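Local coordinates for NAD(P)-dependent oxidoreductase (Pseudomonas putida, PDB 7A3W), which catalyses the NADPH-dependent reduction of imines, serving as a multifunctional biocatalyst for conjugate reduction and reductive amination, at the NADPH dihydro-nicotinamide-adenine-dinucleotide phosphate site. Residues are numbered along the deposited sequence; one frame, centred on the assembly and turned at random. Chains: chain A/B, NAD(P)-dependent oxidoreductase.

The NADPH dihydro-nicotinamide-adenine-dinucleotide phosphate site. Residues chain A 15-20, 38-40, 71-73, 77, 99-101, 126, 128-130, 181; chain B 239-240, 244. With NDP (NADPH dihydro-nicotinamide-adenine-dinucleotide phosphate), chain C.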
loop_
_atom_site.group_PDB
_atom_site.type_symbol
_atom_site.label_atom_id
_atom_site.label_comp_id
_atom_site.label_asym_id
_atom_site.label_seq_id
_atom_site.Cartn_x
_atom_site.Cartn_y
_atom_site.Cartn_z
ATOM N N GLY A 15 -6.558 19.565 24.156
ATOM C CA GLY A 15 -7.173 18.414 23.455
ATOM C C GLY A 15 -6.523 17.152 23.960
ATOM O O GLY A 15 -5.302 16.942 23.633
ATOM N N LEU A 16 -7.225 16.391 24.807
ATOM C CA LEU A 16 -6.607 15.184 25.438
ATOM C C LEU A 16 -7.388 13.938 25.016
ATOM O O LEU A 16 -7.678 13.093 25.887
ATOM C CB LEU A 16 -6.586 15.328 26.963
ATOM C CG LEU A 16 -5.909 16.576 27.510
ATOM C CD1 LEU A 16 -6.095 16.663 29.008
ATOM C CD2 LEU A 16 -4.426 16.601 27.159
ATOM N N GLY A 17 -7.683 13.805 23.726
ATOM C CA GLY A 17 -8.232 12.556 23.172
ATOM C C GLY A 17 -7.175 11.490 23.034
ATOM O O GLY A 17 -6.129 11.543 23.749
ATOM N N ALA A 18 -7.425 10.528 22.142
ATOM C CA ALA A 18 -6.525 9.380 21.915
ATOM C C ALA A 18 -5.109 9.885 21.662
ATOM O O ALA A 18 -4.146 9.310 22.257
ATOM C CB ALA A 18 -7.032 8.520 20.778
ATOM N N MET A 19 -4.956 10.904 20.817
ATOM C CA MET A 19 -3.623 11.406 20.408
ATOM C C MET A 19 -3.104 12.457 21.404
ATOM O O MET A 19 -1.933 12.318 21.888
ATOM C CB MET A 19 -3.726 11.979 18.988
ATOM C CG MET A 19 -2.396 12.488 18.433
ATOM S SD MET A 19 -1.018 11.284 18.470
ATOM C CE MET A 19 -1.416 10.317 17.013
ATOM N N GLY A 20 -3.899 13.478 21.728
ATOM C CA GLY A 20 -3.481 14.589 22.602
ATOM C C GLY A 20 -3.010 14.104 23.968
ATOM O O GLY A 20 -1.983 14.617 24.469
ATOM N N ASN A 38 -8.722 20.278 28.476
ATOM C CA ASN A 38 -9.644 19.514 27.618
ATOM C C ASN A 38 -11.055 20.026 27.884
ATOM O O ASN A 38 -11.329 20.411 29.021
ATOM C CB ASN A 38 -9.570 18.017 27.905
ATOM C CG ASN A 38 -10.247 17.196 26.824
ATOM O OD1 ASN A 38 -9.851 17.277 25.664
ATOM N ND2 ASN A 38 -11.239 16.391 27.187
ATOM N N ARG A 39 -11.892 20.039 26.869
ATOM C CA ARG A 39 -13.309 20.437 27.016
ATOM C C ARG A 39 -13.933 19.683 28.180
ATOM O O ARG A 39 -14.581 20.338 29.024
ATOM C CB ARG A 39 -14.068 20.166 25.721
ATOM C CG ARG A 39 -15.575 20.260 25.903
ATOM C CD ARG A 39 -16.273 20.054 24.584
ATOM N NE ARG A 39 -16.027 18.719 24.038
ATOM C CZ ARG A 39 -16.665 18.211 22.987
ATOM N NH1 ARG A 39 -17.576 18.931 22.355
ATOM N NH2 ARG A 39 -16.426 16.977 22.604
ATOM N N SER A 40 -13.745 18.366 28.256
ATOM C CA SER A 40 -14.279 17.581 29.394
ATOM C C SER A 40 -13.140 17.124 30.308
ATOM O O SER A 40 -12.129 16.599 29.872
ATOM C CB SER A 40 -15.199 16.475 28.965
ATOM O OG SER A 40 -14.748 15.815 27.815
ATOM N N CYS A 71 -4.443 19.517 19.800
ATOM C CA CYS A 71 -4.804 18.224 19.179
ATOM C C CYS A 71 -6.276 17.960 19.433
ATOM O O CYS A 71 -6.621 16.996 20.133
ATOM C CB CYS A 71 -3.905 17.094 19.655
ATOM S SG CYS A 71 -4.025 15.679 18.550
ATOM N N MET A 72 -7.104 18.786 18.824
ATOM C CA MET A 72 -8.578 18.643 18.945
ATOM C C MET A 72 -9.107 17.911 17.714
ATOM O O MET A 72 -8.322 17.630 16.806
ATOM C CB MET A 72 -9.218 20.021 19.078
ATOM C CG MET A 72 -9.046 20.623 20.441
ATOM S SD MET A 72 -9.370 22.415 20.405
ATOM C CE MET A 72 -8.287 22.892 21.752
ATOM N N ILE A 73 -10.400 17.584 17.674
ATOM C CA ILE A 73 -10.932 16.691 16.611
ATOM C C ILE A 73 -10.600 17.299 15.250
ATOM O O ILE A 73 -10.216 16.564 14.317
ATOM C CB ILE A 73 -12.442 16.429 16.786
ATOM C CG1 ILE A 73 -12.943 15.404 15.760
ATOM C CG2 ILE A 73 -13.262 17.716 16.739
ATOM C CD1 ILE A 73 -12.146 14.121 15.707
ATOM N N VAL A 77 -12.870 23.390 15.235
ATOM C CA VAL A 77 -13.223 23.599 16.673
ATOM C C VAL A 77 -12.126 24.427 17.363
ATOM O O VAL A 77 -12.486 25.182 18.279
ATOM C CB VAL A 77 -13.562 22.292 17.415
ATOM C CG1 VAL A 77 -14.627 21.490 16.666
ATOM C CG2 VAL A 77 -12.343 21.437 17.713
ATOM N N MET A 99 -1.869 20.522 15.593
ATOM C CA MET A 99 -1.731 19.139 15.079
ATOM C C MET A 99 -3.080 18.492 14.762
ATOM O O MET A 99 -3.122 17.279 14.528
ATOM C CB MET A 99 -0.960 18.279 16.090
ATOM C CG MET A 99 0.450 18.740 16.206
ATOM S SD MET A 99 1.381 17.734 17.320
ATOM C CE MET A 99 2.992 18.503 17.266
ATOM N N SER A 100 -4.138 19.290 14.688
ATOM C CA SER A 100 -5.513 18.839 14.367
ATOM C C SER A 100 -5.697 18.778 12.841
ATOM O O SER A 100 -5.178 19.662 12.134
ATOM C CB SER A 100 -6.519 19.741 15.041
ATOM O OG SER A 100 -7.692 19.874 14.256
ATOM N N THR A 101 -6.388 17.749 12.347
ATOM C CA THR A 101 -6.750 17.614 10.911
ATOM C C THR A 101 -7.743 18.714 10.536
ATOM O O THR A 101 -8.635 18.991 11.339
ATOM C CB THR A 101 -7.377 16.256 10.603
ATOM O OG1 THR A 101 -6.375 15.296 10.914
ATOM C CG2 THR A 101 -7.859 16.139 9.174
ATOM N N ILE A 126 0.322 14.794 12.086
ATOM C CA ILE A 126 0.964 13.620 12.762
ATOM C C ILE A 126 0.838 12.393 11.859
ATOM O O ILE A 126 -0.287 12.026 11.466
ATOM C CB ILE A 126 0.352 13.388 14.150
ATOM C CG1 ILE A 126 0.453 14.626 15.055
ATOM C CG2 ILE A 126 0.968 12.154 14.787
ATOM C CD1 ILE A 126 -0.468 14.613 16.268
ATOM N N CYS A 128 1.343 9.029 12.212
ATOM C CA CYS A 128 1.420 7.822 13.062
ATOM C C CYS A 128 0.181 7.712 13.938
ATOM O O CYS A 128 -0.582 8.689 14.055
ATOM C CB CYS A 128 2.679 7.816 13.937
ATOM S SG CYS A 128 2.702 9.003 15.309
ATOM N N TYR A 129 0.018 6.551 14.561
ATOM C CA TYR A 129 -0.935 6.330 15.672
ATOM C C TYR A 129 -0.238 6.669 16.990
ATOM O O TYR A 129 0.994 6.770 17.053
ATOM C CB TYR A 129 -1.445 4.889 15.643
ATOM C CG TYR A 129 -2.347 4.585 14.480
ATOM C CD1 TYR A 129 -3.671 4.975 14.528
ATOM C CD2 TYR A 129 -1.894 3.939 13.342
ATOM C CE1 TYR A 129 -4.531 4.734 13.478
ATOM C CE2 TYR A 129 -2.741 3.703 12.269
ATOM C CZ TYR A 129 -4.078 4.055 12.362
ATOM O OH TYR A 129 -4.951 3.814 11.345
ATOM N N PRO A 130 -1.020 6.894 18.066
ATOM C CA PRO A 130 -0.462 7.342 19.343
ATOM C C PRO A 130 0.684 6.463 19.867
ATOM O O PRO A 130 1.628 7.018 20.419
ATOM C CB PRO A 130 -1.691 7.297 20.249
ATOM C CG PRO A 130 -2.838 7.642 19.319
ATOM C CD PRO A 130 -2.499 6.845 18.084
ATOM N N TYR A 181 -2.101 10.726 3.493
ATOM C CA TYR A 181 -3.183 9.928 4.106
ATOM C C TYR A 181 -4.146 9.429 3.034
ATOM O O TYR A 181 -4.741 8.372 3.270
ATOM C CB TYR A 181 -3.880 10.689 5.242
ATOM C CG TYR A 181 -3.170 10.490 6.564
ATOM C CD1 TYR A 181 -3.091 9.223 7.115
ATOM C CD2 TYR A 181 -2.582 11.538 7.268
ATOM C CE1 TYR A 181 -2.466 8.998 8.332
ATOM C CE2 TYR A 181 -1.931 11.322 8.479
ATOM C CZ TYR A 181 -1.876 10.047 9.015
ATOM O OH TYR A 181 -1.274 9.796 10.214
ATOM N N GLN B 239 -6.334 3.599 20.262
ATOM C CA GLN B 239 -5.333 4.215 19.348
ATOM C C GLN B 239 -6.029 5.275 18.490
ATOM O O GLN B 239 -5.528 6.435 18.390
ATOM C CB GLN B 239 -4.660 3.139 18.498
ATOM C CG GLN B 239 -3.712 2.256 19.294
ATOM C CD GLN B 239 -2.555 3.052 19.843
ATOM O OE1 GLN B 239 -1.866 3.747 19.107
ATOM N NE2 GLN B 239 -2.318 2.940 21.136
ATOM N N ALA B 240 -7.178 4.916 17.935
ATOM C CA ALA B 240 -7.995 5.811 17.097
ATOM C C ALA B 240 -9.304 5.099 16.791
ATOM O O ALA B 240 -9.253 3.884 16.527
ATOM C CB ALA B 240 -7.269 6.178 15.829
ATOM N N VAL B 244 -13.194 8.798 14.122
ATOM C CA VAL B 244 -12.137 9.824 13.923
ATOM C C VAL B 244 -11.477 9.593 12.553
ATOM O O VAL B 244 -11.233 10.593 11.832
ATOM C CB VAL B 244 -11.171 9.832 15.122
ATOM C CG1 VAL B 244 -9.909 10.619 14.848
ATOM C CG2 VAL B 244 -11.885 10.357 16.373
HETATM P PA NDP C . -10.465 11.997 19.856
HETATM O O1A NDP C . -9.883 10.973 20.771
HETATM O O2A NDP C . -11.905 11.947 19.389
HETATM O O5B NDP C . -10.280 13.390 20.603
HETATM C C5B NDP C . -10.922 14.579 20.098
HETATM C C4B NDP C . -10.566 15.731 20.996
HETATM O O4B NDP C . -11.211 16.935 20.491
HETATM C C3B NDP C . -11.013 15.597 22.460
HETATM O O3B NDP C . -10.117 16.251 23.349
HETATM C C2B NDP C . -12.329 16.357 22.429
HETATM O O2B NDP C . -12.709 16.842 23.711
HETATM C C1B NDP C . -11.924 17.519 21.537
HETATM N N9A NDP C . -13.052 18.280 21.017
HETATM C C8A NDP C . -14.080 17.890 20.201
HETATM N N7A NDP C . -14.955 18.840 19.983
HETATM C C5A NDP C . -14.458 19.925 20.681
HETATM C C6A NDP C . -14.913 21.242 20.844
HETATM N N6A NDP C . -16.031 21.711 20.293
HETATM N N1A NDP C . -14.158 22.069 21.608
HETATM C C2A NDP C . -13.028 21.607 22.159
HETATM N N3A NDP C . -12.514 20.381 22.091
HETATM C C4A NDP C . -13.284 19.587 21.326
HETATM O O3 NDP C . -9.514 12.243 18.599
HETATM P PN NDP C . -7.961 11.901 18.363
HETATM O O1N NDP C . -7.145 12.262 19.553
HETATM O O2N NDP C . -7.880 10.508 17.881
HETATM O O5D NDP C . -7.630 12.847 17.124
HETATM C C5D NDP C . -7.372 14.246 17.339
HETATM C C4D NDP C . -6.879 14.850 16.061
HETATM O O4D NDP C . -5.581 14.295 15.750
HETATM C C3D NDP C . -7.755 14.656 14.812
HETATM O O3D NDP C . -7.713 15.834 14.033
HETATM C C2D NDP C . -7.098 13.471 14.108
HETATM O O2D NDP C . -7.361 13.383 12.702
HETATM C C1D NDP C . -5.630 13.749 14.439
HETATM N N1N NDP C . -4.825 12.498 14.387
HETATM C C2N NDP C . -5.087 11.429 15.211
HETATM C C3N NDP C . -4.392 10.238 15.088
HETATM C C7N NDP C . -4.682 9.023 15.937
HETATM O O7N NDP C . -4.079 7.980 15.646
HETATM N N7N NDP C . -5.576 9.068 16.934
HETATM C C4N NDP C . -3.294 10.157 14.091
HETATM C C5N NDP C . -2.973 11.422 13.447
HETATM C C6N NDP C . -3.826 12.416 13.447
HETATM P P2B NDP C . -13.666 15.846 24.608
HETATM O O1X NDP C . -14.386 16.746 25.587
HETATM O O2X NDP C . -14.609 15.160 23.669
HETATM O O3X NDP C . -12.659 14.917 25.277
HETATM O O HOH W 1 -6.581 14.462 21.137
HETATM O O HOH W 2 -9.815 13.117 12.306
HETATM O O HOH W 3 -10.831 19.593 24.297
#
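A:Arg39, its CG anti to the backbone N (chi1 167°) and its chain bent at chi3, meets the adenosine 2'-phosphate of NDP side-on: NE donates to NDP O1X, and A:Arg39 NH2 forms a salt bridge with NDP O2X at 2.8 Å, both oxygens lying close to the guanidinium plane. The same flat group lies over a face of the adenine, A:Arg39 CZ 3.6 Å from the centroid of the five-membered adenine ring of NDP, a cation-pi contact. NDP O1X also accepts from the hydroxyl OG of A:Ser40. A:Asn38 uses both ends of its amide: ND2 gives a nearly straight, in-plane bond to NDP O3X, while OD1 accepts the ribose 3'-hydroxyl NDP O3B on a lone pair and A:Leu16 N from above the carbonyl plane. ND2 also reaches A:Ser40 O, which fixes the amide's rotation. Such a grip on the 2'-phosphate is expected to favour NADPH over NADH.

The GxGxxG motif receives the pyrophosphate at the N-terminus of helix 18-29. A:Ala18 N donates to NDP O1A at 2.9 Å. A:Met19 N donates to NDP O1N, also at 2.9 Å; the helix end may favour their negative charge. On the nicotinamide ribose, the hydroxyl NDP O3D accepts from A:Thr101 N and donates to A:Ile73 O at 2.6 Å, and NDP O2D pairs with A:Thr101 OG1.

Packing finishes the grip. A:Val77 CB lies 3.8 Å from adenine NDP C6A, and A:Met19, bent at chi2 and chi3, brings CE to 3.5 Å from NDP C4N, the hydride-bearing nicotinamide carbon. From the other subunit, B:Ala240 CB packs against the carboxamide and B:Val244 CG2 approaches NDP O2A. The cofactor thus lies along A's Rossmann-type domain, its nicotinamide end at the cleft where B's helix 242-258 and preceding loop close the site.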